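Local coordinates for protein L-iditol 2-dehydrogenase (Clostridium scindens, PDB 4OH1) that binds zinc and probably oxidises polyols such as L-iditol with NAD+ as the cofactor, at residues D33-I38 and G124-G129; K97-Y102 and A154-L159; G107-C112 and L119-G124; A162-E167 and H296-G301. All coordinates share one frame; numbering follows the deposited sequence.

How the interactions relate
Interaction 1 opens first, at 33-38 on strand 35-44, and interaction 2 opens next, at 97-102. Interaction 3 then closes a short loop between 107-112 and 119-124, wholly within the spans of both. At 124-129 the chain closes interaction 1, sharing Gly124 with interaction 3, and at 154-159 it closes interaction 2, so interactions 1 and 2 cross; Arg126 N probably donates to Tyr102 O between them. Interaction 4 follows in series, joining helix 156-168, which interaction 2 also uses, to the end of strand 294-297 and the loop after it. Gln300 of that loop touches Tyr102, Tyr125 and Met123, bringing the GroES-like part, the zinc lobe and the Rossmann-type part together.

Interaction 1 (D33-I38 and G124-G129); sequences DEEIRI and GYRMNG
Glu35 and Arg126 mark the nearest approach of two backbones that stay well apart, with 12.1 Å between Glu35 CA and Arg126 CA. Glu35 begins strand 35-44 of the large mixed sheet, whereas Arg126 lies just beyond the short strand 124-125, so the contact is bridged entirely by two long side chains whose CB atoms both point toward the other segment. In Glu35 the chain is extended beyond CG and carries the carboxylate outward. Arg126 takes a less direct route: bends at chi2 (-77°) and chi3 (-57°) shape a chain that still reaches outward to the carboxylate, and the two side chains meet at about a right angle. Glu35 OE2 faces Arg126 NH1 at 3.6 Å, a salt bridge too long to count as a hydrogen bond. The carboxylate and guanidinium planes are 47° apart, and OE2 approaches the guanidinium obliquely, unlike the flat two-pronged pairing of these groups. The other carboxylate oxygen, Glu35 OE1, accepts a hydrogen bond from Lys32 N, which helps to fix the turn of the acid. Val135 and Tyr136 of strand 133-137 lie alongside, Val135 against Glu35 and Tyr136 against Arg126. With one long ion pair between partly exposed groups, the link is electrostatic and loosely oriented, and solvent would probably weaken it.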
loop_
_atom_site.group_PDB
_atom_site.type_symbol
_atom_site.label_atom_id
_atom_site.label_comp_id
_atom_site.label_asym_id
_atom_site.label_seq_id
_atom_site.Cartn_x
_atom_site.Cartn_y
_atom_site.Cartn_z
ATOM N N ASP A 33 28.560 -28.544 2.823
ATOM C CA ASP A 33 27.915 -28.769 1.489
ATOM C C ASP A 33 27.124 -27.551 0.940
ATOM O O ASP A 33 27.171 -27.251 -0.268
ATOM C CB ASP A 33 26.975 -29.994 1.529
ATOM C CG ASP A 33 27.727 -31.319 1.752
ATOM O OD1 ASP A 33 28.955 -31.358 1.615
ATOM O OD2 ASP A 33 27.080 -32.327 2.074
ATOM N N GLU A 34 26.432 -26.860 1.838
ATOM C CA GLU A 34 25.633 -25.719 1.447
ATOM C C GLU A 34 26.300 -24.363 1.642
ATOM O O GLU A 34 25.630 -23.326 1.483
ATOM C CB GLU A 34 24.300 -25.760 2.177
ATOM C CG GLU A 34 23.534 -27.017 1.841
ATOM C CD GLU A 34 22.130 -26.986 2.339
ATOM O OE1 GLU A 34 21.659 -25.952 2.865
ATOM O OE2 GLU A 34 21.486 -28.022 2.210
ATOM N N GLU A 35 27.604 -24.375 1.945
ATOM C CA GLU A 35 28.323 -23.166 2.287
ATOM C C GLU A 35 29.273 -22.792 1.191
ATOM O O GLU A 35 29.520 -23.573 0.296
ATOM C CB GLU A 35 29.090 -23.337 3.596
ATOM C CG GLU A 35 28.190 -23.337 4.808
ATOM C CD GLU A 35 28.923 -23.621 6.124
ATOM O OE1 GLU A 35 30.022 -24.208 6.162
ATOM O OE2 GLU A 35 28.356 -23.256 7.156
ATOM N N ILE A 36 29.805 -21.576 1.282
ATOM C CA ILE A 36 30.616 -20.983 0.242
ATOM C C ILE A 36 31.673 -20.195 0.965
ATOM O O ILE A 36 31.371 -19.467 1.925
ATOM C CB ILE A 36 29.772 -20.005 -0.612
ATOM C CG1 ILE A 36 28.622 -20.744 -1.290
ATOM C CG2 ILE A 36 30.621 -19.352 -1.653
ATOM C CD1 ILE A 36 27.880 -19.913 -2.251
ATOM N N ARG A 37 32.912 -20.300 0.505
ATOM C CA ARG A 37 33.963 -19.498 1.047
ATOM C C ARG A 37 34.293 -18.402 0.054
ATOM O O ARG A 37 34.436 -18.638 -1.154
ATOM C CB ARG A 37 35.190 -20.333 1.338
ATOM C CG ARG A 37 36.306 -19.493 1.926
ATOM C CD ARG A 37 37.654 -20.016 1.488
ATOM N NE ARG A 37 37.927 -21.199 2.211
ATOM C CZ ARG A 37 38.633 -22.240 1.771
ATOM N NH1 ARG A 37 39.185 -22.291 0.562
ATOM N NH2 ARG A 37 38.776 -23.255 2.586
ATOM N N ILE A 38 34.405 -17.195 0.601
ATOM C CA ILE A 38 34.714 -15.997 -0.136
ATOM C C ILE A 38 36.115 -15.607 0.148
ATOM O O ILE A 38 36.545 -15.567 1.291
ATOM C CB ILE A 38 33.860 -14.723 0.354
ATOM C CG1 ILE A 38 32.390 -14.975 0.312
ATOM C CG2 ILE A 38 34.126 -13.522 -0.486
ATOM C CD1 ILE A 38 32.021 -15.741 -0.903
ATOM N N GLY A 124 20.817 -16.099 12.962
ATOM C CA GLY A 124 22.267 -16.334 13.012
ATOM C C GLY A 124 22.946 -15.082 12.468
ATOM O O GLY A 124 22.340 -14.356 11.656
ATOM N N TYR A 125 24.166 -14.783 12.949
ATOM C CA TYR A 125 24.961 -13.652 12.455
ATOM C C TYR A 125 26.364 -14.111 12.127
ATOM O O TYR A 125 27.029 -14.637 12.982
ATOM C CB TYR A 125 25.052 -12.552 13.504
ATOM C CG TYR A 125 23.725 -12.057 14.049
ATOM C CD1 TYR A 125 23.057 -11.025 13.436
ATOM C CD2 TYR A 125 23.154 -12.618 15.192
ATOM C CE1 TYR A 125 21.837 -10.542 13.909
ATOM C CE2 TYR A 125 21.918 -12.150 15.681
ATOM C CZ TYR A 125 21.280 -11.096 15.029
ATOM O OH TYR A 125 20.091 -10.594 15.483
ATOM N N ARG A 126 26.817 -13.936 10.894
ATOM C CA ARG A 126 28.169 -14.337 10.523
ATOM C C ARG A 126 28.955 -13.043 10.330
ATOM O O ARG A 126 28.783 -12.347 9.324
ATOM C CB ARG A 126 28.196 -15.170 9.241
ATOM C CG ARG A 126 27.207 -16.347 9.189
ATOM C CD ARG A 126 27.626 -17.584 10.018
ATOM N NE ARG A 126 28.949 -18.134 9.651
ATOM C CZ ARG A 126 29.226 -19.134 8.778
ATOM N NH1 ARG A 126 28.307 -19.796 8.069
ATOM N NH2 ARG A 126 30.491 -19.485 8.600
HETATM N N MSE A 127 29.778 -12.713 11.330
HETATM C CA MSE A 127 30.472 -11.452 11.381
HETATM C C MSE A 127 31.962 -11.750 11.217
HETATM O O MSE A 127 32.675 -11.764 12.185
HETATM C CB MSE A 127 30.242 -10.731 12.727
HETATM C CG MSE A 127 28.819 -10.610 13.243
HETATM SE SE MSE A 127 27.623 -9.789 11.945
HETATM C CE MSE A 127 26.249 -8.883 13.080
ATOM N N ASN A 128 32.387 -12.006 9.994
ATOM C CA ASN A 128 33.787 -12.182 9.670
ATOM C C ASN A 128 34.207 -11.394 8.506
ATOM O O ASN A 128 35.096 -11.779 7.798
ATOM C CB ASN A 128 34.029 -13.601 9.338
ATOM C CG ASN A 128 33.732 -14.452 10.473
ATOM O OD1 ASN A 128 34.422 -14.428 11.484
ATOM N ND2 ASN A 128 32.648 -15.158 10.376
ATOM N N GLY A 129 33.579 -10.246 8.329
ATOM C CA GLY A 129 33.906 -9.372 7.242
ATOM C C GLY A 129 35.345 -8.986 7.170
ATOM O O GLY A 129 35.887 -8.899 6.087
#

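Interaction 2 (K97-Y102 and A154-L159); sequences KVVANY and ALVEPL. With ZN (zinc ion), chain B.
Tyr102 and Glu157 are joined through a water next to a bound metal: Tyr102 OH donates to water 1 at 2.8 Å, and water 1 in turn donates to Glu157 OE2 at 2.7 Å. This is the first zinc site of the zinc-containing alcohol dehydrogenase fold, which probably corresponds to the catalytic zinc site of this family, lying where strand 97-100 of the GroES-like part meets the start of helix 156-168. Glu157 binds the zinc ion through OE1 at 2.1 Å, beside His74 and Glu75 and two waters. With CG anti to the backbone N (chi1 -178°) and a bend at chi2 of -82°, the glutamate swings its carboxylate from the helix toward the metal. The chain passes the tyrosine ring at its edge: Glu157 CG lies in the ring plane, 3.9 Å from Tyr102 CE1, and OE2 also stays near that plane. Ring and carboxylate planes are 70° apart. His74 meets the same tyrosine ring edge-to-face, so one metal ligand packs on the ring whose hydroxyl is water-linked to another ligand, Glu157. Away from the metal the contact is apolar. Val99 and Val156 cross at about a right angle and touch through both methyl pairs, CG2 of Val99 lying 4.1 Å from CG1 of Val156; Ile309 and Phe305 of helix 305-311 pack against Val99 and Val156 respectively. Water 2 is a second donor to the carboxylate's outer oxygen: it binds the zinc ion and donates to Glu157 OE2 at 2.5 Å.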
loop_
_atom_site.group_PDB
_atom_site.type_symbol
_atom_site.label_atom_id
_atom_site.label_comp_id
_atom_site.label_asym_id
_atom_site.label_seq_id
_atom_site.Cartn_x
_atom_site.Cartn_y
_atom_site.Cartn_z
ATOM N N LYS A 97 32.211 -13.011 -8.640
ATOM C CA LYS A 97 32.125 -11.860 -7.752
ATOM C C LYS A 97 30.798 -11.861 -6.959
ATOM O O LYS A 97 29.727 -12.052 -7.552
ATOM C CB LYS A 97 32.246 -10.585 -8.557
ATOM C CG LYS A 97 33.651 -10.376 -9.152
ATOM C CD LYS A 97 33.767 -9.061 -9.817
ATOM C CE LYS A 97 35.146 -8.850 -10.359
ATOM N NZ LYS A 97 35.102 -7.562 -11.095
ATOM N N VAL A 98 30.883 -11.599 -5.641
ATOM C CA VAL A 98 29.729 -11.637 -4.769
ATOM C C VAL A 98 29.804 -10.635 -3.607
ATOM O O VAL A 98 30.870 -10.092 -3.297
ATOM C CB VAL A 98 29.566 -13.030 -4.157
ATOM C CG1 VAL A 98 29.344 -14.091 -5.235
ATOM C CG2 VAL A 98 30.797 -13.400 -3.310
ATOM N N VAL A 99 28.655 -10.450 -2.954
ATOM C CA VAL A 99 28.562 -9.838 -1.665
ATOM C C VAL A 99 27.814 -10.796 -0.801
ATOM O O VAL A 99 27.151 -11.750 -1.288
ATOM C CB VAL A 99 27.882 -8.492 -1.663
ATOM C CG1 VAL A 99 28.678 -7.495 -2.479
ATOM C CG2 VAL A 99 26.442 -8.585 -2.187
ATOM N N ALA A 100 27.962 -10.579 0.484
ATOM C CA ALA A 100 27.362 -11.460 1.489
ATOM C C ALA A 100 26.451 -10.679 2.430
ATOM O O ALA A 100 26.732 -9.524 2.761
ATOM C CB ALA A 100 28.465 -12.113 2.299
ATOM N N ASN A 101 25.371 -11.331 2.835
ATOM C CA ASN A 101 24.493 -10.861 3.870
ATOM C C ASN A 101 24.875 -11.558 5.182
ATOM O O ASN A 101 24.768 -12.750 5.269
ATOM C CB ASN A 101 23.057 -11.189 3.469
ATOM C CG ASN A 101 22.041 -10.759 4.494
ATOM O OD1 ASN A 101 22.350 -10.103 5.483
ATOM N ND2 ASN A 101 20.794 -11.115 4.250
ATOM N N TYR A 102 25.300 -10.803 6.194
ATOM C CA TYR A 102 25.755 -11.342 7.449
ATOM C C TYR A 102 24.655 -12.146 8.112
ATOM O O TYR A 102 24.940 -13.035 8.918
ATOM C CB TYR A 102 26.225 -10.203 8.407
ATOM C CG TYR A 102 25.087 -9.260 8.827
ATOM C CD1 TYR A 102 24.744 -8.157 8.050
ATOM C CD2 TYR A 102 24.329 -9.514 9.932
ATOM C CE1 TYR A 102 23.686 -7.316 8.402
ATOM C CE2 TYR A 102 23.262 -8.689 10.292
ATOM C CZ TYR A 102 22.952 -7.591 9.525
ATOM O OH TYR A 102 21.874 -6.787 9.852
ATOM N N ALA A 154 31.136 -3.306 -1.881
ATOM C CA ALA A 154 31.303 -3.479 -0.459
ATOM C C ALA A 154 30.231 -2.697 0.334
ATOM O O ALA A 154 29.981 -2.974 1.497
ATOM C CB ALA A 154 32.661 -2.991 -0.042
ATOM N N LEU A 155 29.653 -1.673 -0.277
ATOM C CA LEU A 155 28.618 -0.881 0.411
ATOM C C LEU A 155 27.238 -1.399 0.169
ATOM O O LEU A 155 26.301 -0.719 0.547
ATOM C CB LEU A 155 28.688 0.610 0.050
ATOM C CG LEU A 155 29.684 1.288 0.996
ATOM C CD1 LEU A 155 31.073 0.628 1.028
ATOM C CD2 LEU A 155 29.820 2.686 0.493
ATOM N N VAL A 156 27.076 -2.586 -0.416
ATOM C CA VAL A 156 25.742 -3.136 -0.603
ATOM C C VAL A 156 24.920 -3.239 0.650
ATOM O O VAL A 156 23.675 -2.939 0.621
ATOM C CB VAL A 156 25.737 -4.481 -1.351
ATOM C CG1 VAL A 156 24.410 -5.182 -1.241
ATOM C CG2 VAL A 156 26.034 -4.264 -2.831
ATOM N N GLU A 157 25.525 -3.638 1.758
ATOM C CA GLU A 157 24.720 -3.891 2.963
ATOM C C GLU A 157 24.246 -2.567 3.562
ATOM O O GLU A 157 23.087 -2.437 3.923
ATOM C CB GLU A 157 25.440 -4.744 4.014
ATOM C CG GLU A 157 24.576 -5.072 5.294
ATOM C CD GLU A 157 24.575 -3.955 6.315
ATOM O OE1 GLU A 157 25.519 -3.136 6.270
ATOM O OE2 GLU A 157 23.617 -3.824 7.121
ATOM N N PRO A 158 25.125 -1.593 3.704
ATOM C CA PRO A 158 24.563 -0.364 4.245
ATOM C C PRO A 158 23.524 0.300 3.316
ATOM O O PRO A 158 22.572 0.888 3.819
ATOM C CB PRO A 158 25.766 0.526 4.476
ATOM C CG PRO A 158 26.852 -0.069 3.763
ATOM C CD PRO A 158 26.570 -1.542 3.674
ATOM N N LEU A 159 23.676 0.158 2.000
ATOM C CA LEU A 159 22.628 0.609 1.059
ATOM C C LEU A 159 21.307 -0.075 1.328
ATOM O O LEU A 159 20.269 0.582 1.239
ATOM C CB LEU A 159 23.044 0.464 -0.380
ATOM C CG LEU A 159 22.209 1.186 -1.431
ATOM C CD1 LEU A 159 22.302 2.758 -1.249
ATOM C CD2 LEU A 159 22.721 0.822 -2.767
HETATM ZN ZN ZN B . 26.297 -2.020 7.867
HETATM O O HOH W 1 21.305 -4.983 7.846
HETATM O O HOH W 2 24.351 -2.601 9.124
HETATM O O HOH W 3 24.885 -0.091 7.859
#

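Interaction 3 (G107-C112 and L119-G124); sequences GCCENC and LCSNMG. With ZN (zinc ion), chain C; EDO (1,2-ethanediol), chain F.
The flat amide of Asn111 reaches across to Leu119, its ND2 donating to Leu119 O at 2.9 Å. The carbonyl oxygen is tilted 33° out of the amide plane, and seen from Leu119 the donor stands 36° above the carbonyl plane, a bent bond that follows no lone pair. Leu119 CB packs against the same amide, 3.8 Å from ND2. Water 4 adds a second link, accepting from Asn111 N and hydrogen-bonded to Ser121 OG. Beside this amide sit the thiolates: Cys109 SG and Cys112 SG each bind the zinc ion at 2.4 Å, Cys120 SG binds it from the other segment, and Cys106 is the fourth ligand. Cys109 SG, held between its backbone N and carbonyl carbon (chi1 77°), takes two further N-H groups: Ser121 N across the contact at 3.4 Å, and Cys112 N at 3.3 Å, a bond by which Cys109, at the N-cap, caps the short, weakly bonded helix. Gly107 N donates likewise to Cys112 SG. Such N-H to sulfur bonds would help to spread the negative charge of the cluster. Four cysteines closely spaced in sequence around one zinc ion are characteristic of the structural zinc lobe of the zinc-containing alcohol dehydrogenases.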
loop_
_atom_site.group_PDB
_atom_site.type_symbol
_atom_site.label_atom_id
_atom_site.label_comp_id
_atom_site.label_asym_id
_atom_site.label_seq_id
_atom_site.Cartn_x
_atom_site.Cartn_y
_atom_site.Cartn_z
ATOM N N GLY A 107 14.416 -19.899 8.434
ATOM C CA GLY A 107 13.456 -20.393 7.460
ATOM C C GLY A 107 12.437 -21.319 8.050
ATOM O O GLY A 107 11.622 -21.874 7.313
ATOM N N CYS A 108 12.423 -21.472 9.372
ATOM C CA CYS A 108 11.424 -22.360 9.948
ATOM C C CYS A 108 10.852 -21.929 11.277
ATOM O O CYS A 108 10.312 -22.751 11.988
ATOM C CB CYS A 108 11.930 -23.828 9.992
ATOM S SG CYS A 108 13.402 -24.063 10.937
ATOM N N CYS A 109 10.920 -20.641 11.560
ATOM C CA CYS A 109 10.146 -19.993 12.624
ATOM C C CYS A 109 8.962 -19.169 12.012
ATOM O O CYS A 109 8.838 -18.986 10.754
ATOM C CB CYS A 109 11.061 -19.062 13.462
ATOM S SG CYS A 109 11.446 -17.462 12.640
ATOM N N GLU A 110 8.097 -18.651 12.890
ATOM C CA GLU A 110 6.875 -18.006 12.418
ATOM C C GLU A 110 7.202 -16.698 11.697
ATOM O O GLU A 110 6.653 -16.419 10.608
ATOM C CB GLU A 110 5.885 -17.763 13.539
ATOM C CG GLU A 110 4.632 -17.105 13.003
ATOM C CD GLU A 110 3.518 -17.017 14.017
ATOM O OE1 GLU A 110 2.961 -18.076 14.269
ATOM O OE2 GLU A 110 3.192 -15.908 14.548
ATOM N N ASN A 111 8.095 -15.893 12.254
ATOM C CA ASN A 111 8.451 -14.690 11.533
ATOM C C ASN A 111 9.015 -14.974 10.128
ATOM O O ASN A 111 8.673 -14.282 9.118
ATOM C CB ASN A 111 9.403 -13.859 12.369
ATOM C CG ASN A 111 8.697 -13.202 13.546
ATOM O OD1 ASN A 111 7.547 -12.837 13.459
ATOM N ND2 ASN A 111 9.376 -13.083 14.638
ATOM N N CYS A 112 9.898 -15.971 10.072
ATOM C CA CYS A 112 10.486 -16.360 8.827
ATOM C C CYS A 112 9.368 -16.712 7.889
ATOM O O CYS A 112 9.334 -16.220 6.803
ATOM C CB CYS A 112 11.460 -17.549 8.988
ATOM S SG CYS A 112 13.153 -16.925 9.294
ATOM N N LEU A 119 13.048 -10.298 11.395
ATOM C CA LEU A 119 12.583 -10.558 12.753
ATOM C C LEU A 119 12.754 -12.022 13.072
ATOM O O LEU A 119 12.106 -12.531 13.976
ATOM C CB LEU A 119 11.077 -10.173 12.934
ATOM C CG LEU A 119 10.668 -8.792 12.411
ATOM C CD1 LEU A 119 9.166 -8.616 12.514
ATOM C CD2 LEU A 119 11.428 -7.688 13.163
ATOM N N CYS A 120 13.609 -12.723 12.339
ATOM C CA CYS A 120 13.806 -14.181 12.584
ATOM C C CYS A 120 14.037 -14.485 14.076
ATOM O O CYS A 120 14.900 -13.866 14.700
ATOM C CB CYS A 120 14.984 -14.771 11.736
ATOM S SG CYS A 120 15.414 -16.479 12.247
ATOM N N SER A 121 13.296 -15.447 14.626
ATOM C CA SER A 121 13.547 -15.919 16.026
ATOM C C SER A 121 14.816 -16.686 16.310
ATOM O O SER A 121 15.197 -16.780 17.452
ATOM C CB SER A 121 12.454 -16.882 16.482
ATOM O OG SER A 121 11.225 -16.266 16.365
ATOM N N ASN A 122 15.376 -17.366 15.317
ATOM C CA ASN A 122 16.626 -18.106 15.495
ATOM C C ASN A 122 17.716 -17.487 14.644
ATOM O O ASN A 122 18.481 -18.180 13.962
ATOM C CB ASN A 122 16.461 -19.552 15.090
ATOM C CG ASN A 122 15.311 -20.192 15.777
ATOM O OD1 ASN A 122 14.427 -20.757 15.152
ATOM N ND2 ASN A 122 15.268 -20.035 17.072
HETATM N N MSE A 123 17.783 -16.177 14.711
HETATM C CA MSE A 123 18.637 -15.422 13.829
HETATM C C MSE A 123 20.089 -15.845 14.036
HETATM O O MSE A 123 20.517 -15.970 15.154
HETATM C CB MSE A 123 18.468 -13.946 14.146
HETATM C CG MSE A 123 19.312 -13.048 13.241
HETATM SE SE MSE A 123 18.535 -12.882 11.443
HETATM C CE MSE A 123 17.194 -11.514 11.969
ATOM N N GLY A 124 20.817 -16.099 12.962
ATOM C CA GLY A 124 22.267 -16.334 13.012
ATOM C C GLY A 124 22.946 -15.082 12.468
ATOM O O GLY A 124 22.340 -14.356 11.656
HETATM ZN ZN ZN C . 13.505 -17.820 11.508
HETATM C C1 EDO F . 3.053 -12.031 16.602
HETATM O O1 EDO F . 1.730 -11.493 16.700
HETATM C C2 EDO F . 2.965 -13.442 16.039
HETATM O O2 EDO F . 2.317 -13.441 14.745
HETATM O O HOH W 4 9.154 -16.335 14.763
#

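Interaction 4 (A162-E167 and H296-G301); sequences ALSSAE and HGMIQG
Met298, a selenomethionine in this crystal, buries its side chain against Ser164 and Ser165 of helix 156-168, and these three residues make up most of the contact. Its CB points toward the helix, and bends at chi2 (-62°) and chi3 (-74°) curl the chain over the two serines instead of letting it run straight out. Selenium rests on the CB of Ser164, Met298 SE to Ser164 CB being 3.5 Å. The terminal methyl turns to the neighbouring serine, with Met298 CE 3.5 Å from Ser165 OG, and Met298 CG touches the same hydroxyl at 3.7 Å. Neither serine spends its polar end on the methionine. Ser164 OG is hydrogen-bonded to Thr160 O and Gln304 NE2, and Ser165 OG to Val161 O, so each hydroxyl folds back to a carbonyl one turn earlier in its own helix. Farther along the loop the backbone itself closes in: Gly301 CA comes within 3.4 Å of Ser164 OG, an approach allowed by the missing side chain. The contact thus sets the long helix that begins at the first zinc site against the exit of strand 294-297, the outermost strand of the parallel Rossmann-type sheet within this chain, continued across the interface by an antiparallel strand of the second subunit. Val161 and Val269 pack on Met298 as well. Chemically, the contact is held by van der Waals packing: Ser165 OG, already paired within its helix, lies against the methionine's carbons, while Ser164 offers its CB.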
loop_
_atom_site.group_PDB
_atom_site.type_symbol
_atom_site.label_atom_id
_atom_site.label_comp_id
_atom_site.label_asym_id
_atom_site.label_seq_id
_atom_site.Cartn_x
_atom_site.Cartn_y
_atom_site.Cartn_z
ATOM N N ALA A 162 19.778 1.901 4.116
ATOM C CA ALA A 162 19.320 3.139 3.608
ATOM C C ALA A 162 18.066 2.975 2.751
ATOM O O ALA A 162 17.119 3.785 2.895
ATOM C CB ALA A 162 20.428 3.795 2.839
ATOM N N LEU A 163 18.025 1.942 1.902
ATOM C CA LEU A 163 16.849 1.682 1.098
ATOM C C LEU A 163 15.644 1.383 1.956
ATOM O O LEU A 163 14.561 1.874 1.657
ATOM C CB LEU A 163 17.056 0.510 0.116
ATOM C CG LEU A 163 17.880 0.845 -1.107
ATOM C CD1 LEU A 163 18.476 -0.399 -1.688
ATOM C CD2 LEU A 163 17.053 1.488 -2.161
ATOM N N SER A 164 15.796 0.584 3.001
ATOM C CA SER A 164 14.654 0.269 3.857
ATOM C C SER A 164 14.086 1.462 4.606
ATOM O O SER A 164 12.898 1.542 4.815
ATOM C CB SER A 164 15.026 -0.737 4.944
ATOM O OG SER A 164 15.572 -1.856 4.307
ATOM N N SER A 165 14.972 2.302 5.087
ATOM C CA SER A 165 14.619 3.494 5.791
ATOM C C SER A 165 13.931 4.469 4.834
ATOM O O SER A 165 12.891 5.018 5.165
ATOM C CB SER A 165 15.900 4.127 6.396
ATOM O OG SER A 165 16.421 3.216 7.378
ATOM N N ALA A 166 14.444 4.630 3.631
ATOM C CA ALA A 166 13.799 5.513 2.665
ATOM C C ALA A 166 12.419 5.035 2.330
ATOM O O ALA A 166 11.489 5.825 2.262
ATOM C CB ALA A 166 14.605 5.686 1.402
ATOM N N GLU A 167 12.263 3.737 2.184
ATOM C CA GLU A 167 10.980 3.197 1.854
ATOM C C GLU A 167 10.044 3.328 2.991
ATOM O O GLU A 167 8.871 3.577 2.806
ATOM C CB GLU A 167 11.124 1.726 1.478
ATOM C CG GLU A 167 11.759 1.585 0.127
ATOM C CD GLU A 167 12.137 0.158 -0.278
ATOM O OE1 GLU A 167 12.126 -0.761 0.579
ATOM O OE2 GLU A 167 12.472 -0.023 -1.485
ATOM N N HIS A 296 8.014 5.609 13.021
ATOM C CA HIS A 296 8.406 4.250 12.713
ATOM C C HIS A 296 9.796 3.948 13.188
ATOM O O HIS A 296 10.707 4.811 13.149
ATOM C CB HIS A 296 8.493 4.018 11.202
ATOM C CG HIS A 296 7.321 4.510 10.437
ATOM N ND1 HIS A 296 6.151 3.798 10.338
ATOM C CD2 HIS A 296 7.141 5.631 9.694
ATOM C CE1 HIS A 296 5.292 4.464 9.586
ATOM N NE2 HIS A 296 5.863 5.584 9.197
ATOM N N GLY A 297 9.976 2.692 13.556
ATOM C CA GLY A 297 11.301 2.114 13.660
ATOM C C GLY A 297 11.721 1.353 12.398
ATOM O O GLY A 297 10.968 1.234 11.420
HETATM N N MSE A 298 12.935 0.813 12.440
HETATM C CA MSE A 298 13.549 0.102 11.310
HETATM C C MSE A 298 14.650 -0.856 11.854
HETATM O O MSE A 298 15.685 -0.395 12.376
HETATM C CB MSE A 298 14.149 1.132 10.334
HETATM C CG MSE A 298 13.967 0.797 8.831
HETATM SE SE MSE A 298 14.868 -0.859 8.429
HETATM C CE MSE A 298 16.713 -0.122 8.514
ATOM N N ILE A 299 14.416 -2.172 11.760
ATOM C CA ILE A 299 15.502 -3.153 12.032
ATOM C C ILE A 299 15.905 -4.064 10.843
ATOM O O ILE A 299 15.130 -4.908 10.353
ATOM C CB ILE A 299 15.275 -4.050 13.303
ATOM C CG1 ILE A 299 16.604 -4.840 13.604
ATOM C CG2 ILE A 299 13.981 -4.918 13.150
ATOM C CD1 ILE A 299 17.009 -5.092 15.072
ATOM N N GLN A 300 17.151 -3.848 10.419
ATOM C CA GLN A 300 17.907 -4.670 9.446
ATOM C C GLN A 300 17.487 -4.478 8.006
ATOM O O GLN A 300 18.362 -4.367 7.154
ATOM C CB GLN A 300 17.902 -6.173 9.777
ATOM C CG GLN A 300 18.757 -6.565 10.957
ATOM C CD GLN A 300 18.848 -8.083 11.142
ATOM O OE1 GLN A 300 18.603 -8.868 10.210
ATOM N NE2 GLN A 300 19.188 -8.494 12.353
ATOM N N GLY A 301 16.185 -4.432 7.734
ATOM C CA GLY A 301 15.699 -4.545 6.354
ATOM C C GLY A 301 15.506 -6.048 6.012
ATOM O O GLY A 301 16.095 -6.944 6.672
#